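PDB 5BUM: chitinase A from Equisetum arvense, which probably hydrolyses glycosidic bonds in chitin as a family 18 glycosidase, the crystallised piece being its carbohydrate-binding LysM domain. Local coordinates for residues G34-C37 with D38-Q41; V25-L28 with Q29-N32. One frame throughout, in Å; residues are numbered along the deposited sequence.

Interaction 1: G34-C37 with D38-Q41; sequences GLQC and DNLQ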
# COMPACT_ATOMS: atom_id res chain seq x y z
N GLY A 34 -8.31 -3.50 -5.25
CA GLY A 34 -8.75 -2.40 -4.41
C GLY A 34 -7.94 -1.12 -4.55
O GLY A 34 -8.15 -0.18 -3.76
N LEU A 35 -7.03 -1.04 -5.53
CA LEU A 35 -6.29 0.22 -5.82
C LEU A 35 -7.22 1.42 -5.83
O LEU A 35 -8.34 1.30 -6.30
CB LEU A 35 -5.55 0.12 -7.16
CG LEU A 35 -4.76 1.34 -7.61
CD1 LEU A 35 -3.77 1.77 -6.54
CD2 LEU A 35 -4.02 1.07 -8.91
N GLN A 36 -6.78 2.54 -5.28
CA GLN A 36 -7.54 3.78 -5.33
C GLN A 36 -6.69 4.88 -5.91
O GLN A 36 -5.86 5.55 -5.19
CB GLN A 36 -8.00 4.23 -3.94
CG GLN A 36 -9.03 3.32 -3.27
CD GLN A 36 -9.27 3.70 -1.79
OE1 GLN A 36 -9.64 2.84 -0.99
NE2 GLN A 36 -9.04 4.96 -1.42
N CYS A 37 -6.89 5.08 -7.21
CA CYS A 37 -6.03 6.01 -7.95
C CYS A 37 -6.18 7.45 -7.47
O CYS A 37 -5.25 8.24 -7.61
CB CYS A 37 -6.28 5.86 -9.47
SG CYS A 37 -5.65 4.28 -10.13
N ASP A 38 -7.31 7.78 -6.83
CA ASP A 38 -7.50 9.14 -6.27
C ASP A 38 -6.75 9.38 -5.00
O ASP A 38 -6.82 10.47 -4.47
CB ASP A 38 -8.97 9.52 -6.05
CG ASP A 38 -9.79 8.47 -5.27
OD1 ASP A 38 -9.27 7.48 -4.72
OD2 ASP A 38 -11.02 8.67 -5.22
N ASN A 39 -5.97 8.40 -4.56
CA ASN A 39 -5.53 8.32 -3.19
C ASN A 39 -4.29 7.45 -3.03
O ASN A 39 -4.22 6.56 -2.18
CB ASN A 39 -6.67 7.71 -2.36
CG ASN A 39 -6.39 7.75 -0.86
OD1 ASN A 39 -6.85 6.86 -0.14
ND2 ASN A 39 -5.66 8.77 -0.40
N LEU A 40 -3.31 7.71 -3.90
CA LEU A 40 -2.08 6.98 -3.85
C LEU A 40 -1.24 7.58 -2.75
O LEU A 40 -1.24 8.81 -2.55
CB LEU A 40 -1.34 7.15 -5.16
CG LEU A 40 -1.99 6.57 -6.39
CD1 LEU A 40 -1.20 6.95 -7.62
CD2 LEU A 40 -2.06 5.07 -6.23
N GLN A 41 -0.50 6.72 -2.07
CA GLN A 41 0.41 7.12 -0.97
C GLN A 41 1.88 7.06 -1.42
O GLN A 41 2.30 6.13 -2.15
CB GLN A 41 0.24 6.13 0.19
CG GLN A 41 -1.20 5.71 0.50
CD GLN A 41 -2.01 6.88 0.97
OE1 GLN A 41 -3.13 7.09 0.52
NE2 GLN A 41 -1.43 7.68 1.83
O HOH W 1 -3.43 9.85 -6.16
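Gln36 and Asn39 meet across a type I beta turn, with Cys37 and Asp38 at its two corners, in the loop that joins helix 25-30 to strand 45-47 of the LysM domain. Asn39 N donates to Gln36 O at 2.9 Å. The bond is bent (133° at the hydrogen), and its donor stands above the carbonyl plane. The two side chains leave the turn side by side, pointing the same way, with their amide planes 28° apart. Gln36 NE2 lies 3.2 Å from Asn39 OD1, but the angle is too poor for a hydrogen bond, so here the amides are neighbours in contact rather than bonded partners. Asp38 curls back beside the turn: its CG sits between the backbone N and the carbonyl carbon (chi1 50°), which brings OD1 to 3.6 Å from Gln36 CB. A short acidic side chain suits this exposed corner, where its carboxylate can face water.

The apolar residues serve another side of the loop. Leu35 CD1 and Leu40 CD2 touch at 3.7 Å, the two branched chains crossing at a slant, and both leucines also pack on Cys14 of helix 14-21. The Cys37 side chain starts away from the following residues, and its SG forms the disulfide with Cys14, which fastens the corner covalently to that helix. At the dimer interface, Gln36 OE1 forms a weak hydrogen bond with Asn39 ND2 of the second subunit, a use that a long, flexible amide serves well. One water bridges the turn to the residue after it, donating to Cys37 O at 2.8 Å and accepting from Leu40 N at 3.1 Å.

Interaction 2: V25-L28 with Q29-N32; sequences VATL and QSYN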
# COMPACT_ATOMS: atom_id res chain seq x y z
N VAL A 25 -4.75 1.76 -17.14
CA VAL A 25 -5.09 1.86 -15.74
C VAL A 25 -5.90 0.69 -15.28
O VAL A 25 -5.65 0.20 -14.18
CB VAL A 25 -5.79 3.17 -15.41
CG1 VAL A 25 -6.28 3.08 -13.97
CG2 VAL A 25 -4.79 4.34 -15.60
N ALA A 26 -6.84 0.21 -16.09
CA ALA A 26 -7.64 -0.98 -15.66
C ALA A 26 -6.76 -2.16 -15.38
O ALA A 26 -7.00 -2.88 -14.44
CB ALA A 26 -8.68 -1.38 -16.71
N THR A 27 -5.75 -2.39 -16.22
CA THR A 27 -4.83 -3.49 -15.98
C THR A 27 -4.08 -3.26 -14.69
O THR A 27 -4.01 -4.14 -13.85
CB THR A 27 -3.83 -3.70 -17.13
OG1 THR A 27 -4.53 -3.89 -18.36
CG2 THR A 27 -2.98 -4.94 -16.86
N LEU A 28 -3.52 -2.07 -14.52
CA LEU A 28 -2.89 -1.73 -13.25
C LEU A 28 -3.84 -2.07 -12.11
O LEU A 28 -3.39 -2.56 -11.06
CB LEU A 28 -2.57 -0.22 -13.18
CG LEU A 28 -1.72 0.25 -12.00
CD1 LEU A 28 -0.40 -0.53 -12.01
CD2 LEU A 28 -1.45 1.75 -12.02
N GLN A 29 -5.14 -1.74 -12.27
CA GLN A 29 -6.12 -2.01 -11.21
C GLN A 29 -6.29 -3.48 -11.01
O GLN A 29 -6.26 -3.96 -9.89
CB GLN A 29 -7.47 -1.37 -11.48
CG GLN A 29 -7.52 0.10 -11.05
CD GLN A 29 -8.67 0.89 -11.68
OE1 GLN A 29 -9.09 1.91 -11.14
NE2 GLN A 29 -9.18 0.42 -12.82
N SER A 30 -6.43 -4.22 -12.11
CA SER A 30 -6.56 -5.66 -12.02
C SER A 30 -5.35 -6.28 -11.28
O SER A 30 -5.44 -7.31 -10.62
CB SER A 30 -6.61 -6.24 -13.39
OG SER A 30 -5.27 -6.59 -13.72
N TYR A 31 -4.19 -5.66 -11.40
CA TYR A 31 -2.98 -6.18 -10.75
C TYR A 31 -2.94 -5.81 -9.29
O TYR A 31 -2.11 -6.31 -8.56
CB TYR A 31 -1.71 -5.60 -11.38
CG TYR A 31 -1.32 -6.08 -12.76
CD1 TYR A 31 -1.85 -7.24 -13.31
CD2 TYR A 31 -0.38 -5.38 -13.48
CE1 TYR A 31 -1.46 -7.66 -14.59
CE2 TYR A 31 0.03 -5.79 -14.73
CZ TYR A 31 -0.51 -6.93 -15.28
OH TYR A 31 -0.09 -7.32 -16.51
N ASN A 32 -3.78 -4.87 -8.88
CA ASN A 32 -3.72 -4.35 -7.52
C ASN A 32 -5.15 -4.28 -6.92
O ASN A 32 -5.78 -3.21 -6.92
CB ASN A 32 -3.05 -2.96 -7.50
CG ASN A 32 -1.60 -2.99 -7.96
OD1 ASN A 32 -0.70 -3.22 -7.15
ND2 ASN A 32 -1.35 -2.75 -9.27
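Thr27 and Tyr31 pack one helical turn apart at the end of helix 25-30, the second helix of the beta-alpha-alpha-beta LysM fold. Their side chains run side by side, and Thr27 CG2 sits 3.9 Å from the centroid of the Tyr31 ring, over the face and toward its rim, as a CH-pi contact. The threonine torsion sorts its two branches: with CG2 anti to the backbone N the methyl reaches the ring, while OG1 (chi1 -56°) hydrogen-bonds Asp24 just ahead of the helix. A beta-branched residue with one polar and one apolar arm therefore does both jobs.

The buried side of the helix faces the rest of the domain. Leu28 is buried against Cys14 and Ile17 of helix 14-21, and its carbonyl is gripped by Asn32, whose ND2 donates to Leu28 O at 2.7 Å in a nearly straight bond (170°), with the oxygen close to the amide plane. Asn32 OD1 bonds to Cys47 N of the strand, so both ends of this buried amide are used and its flip is fixed. A short amide suits this place, since it can satisfy the last turn and the sheet at once.

The other flank is looser and faces solvent. Ala26, Gln29 and Ser30 are exposed there. The extended Gln29 chain lies back along the helix, its CD 4.0 Å from Val25 CG1, while the small Ala26 leaves room for NE2 to come within 3.5 Å of Ala26 CA. Ser30 turns its hydroxyl back to the backbone. Thr27 O thus takes two donors, Tyr31 N at 2.9 Å and Ser30 OG at 2.8 Å, the hydroxyl lying in the carbonyl plane on a lone pair.

Both interactions lie within the single LysM domain, with centres about 11 Å apart. Interaction 2 comes first along the chain, on helix 25-30 and the turn that ends it; interaction 1 follows in the loop leading to strand 45-47. They touch directly: Leu35 CD2 lies 3.9 Å from Leu28 CG, and Cys37 SG lies 4.1 Å from Val25 CG1. Helix 14-21 is their common neighbour, since Leu28, Leu35 and Leu40 all rest on Cys14. In so small a domain, with only a two-stranded sheet, this shared apolar patch and the Cys14-Cys37 disulfide hold the loop against both helices, while each interaction also reaches the second subunit.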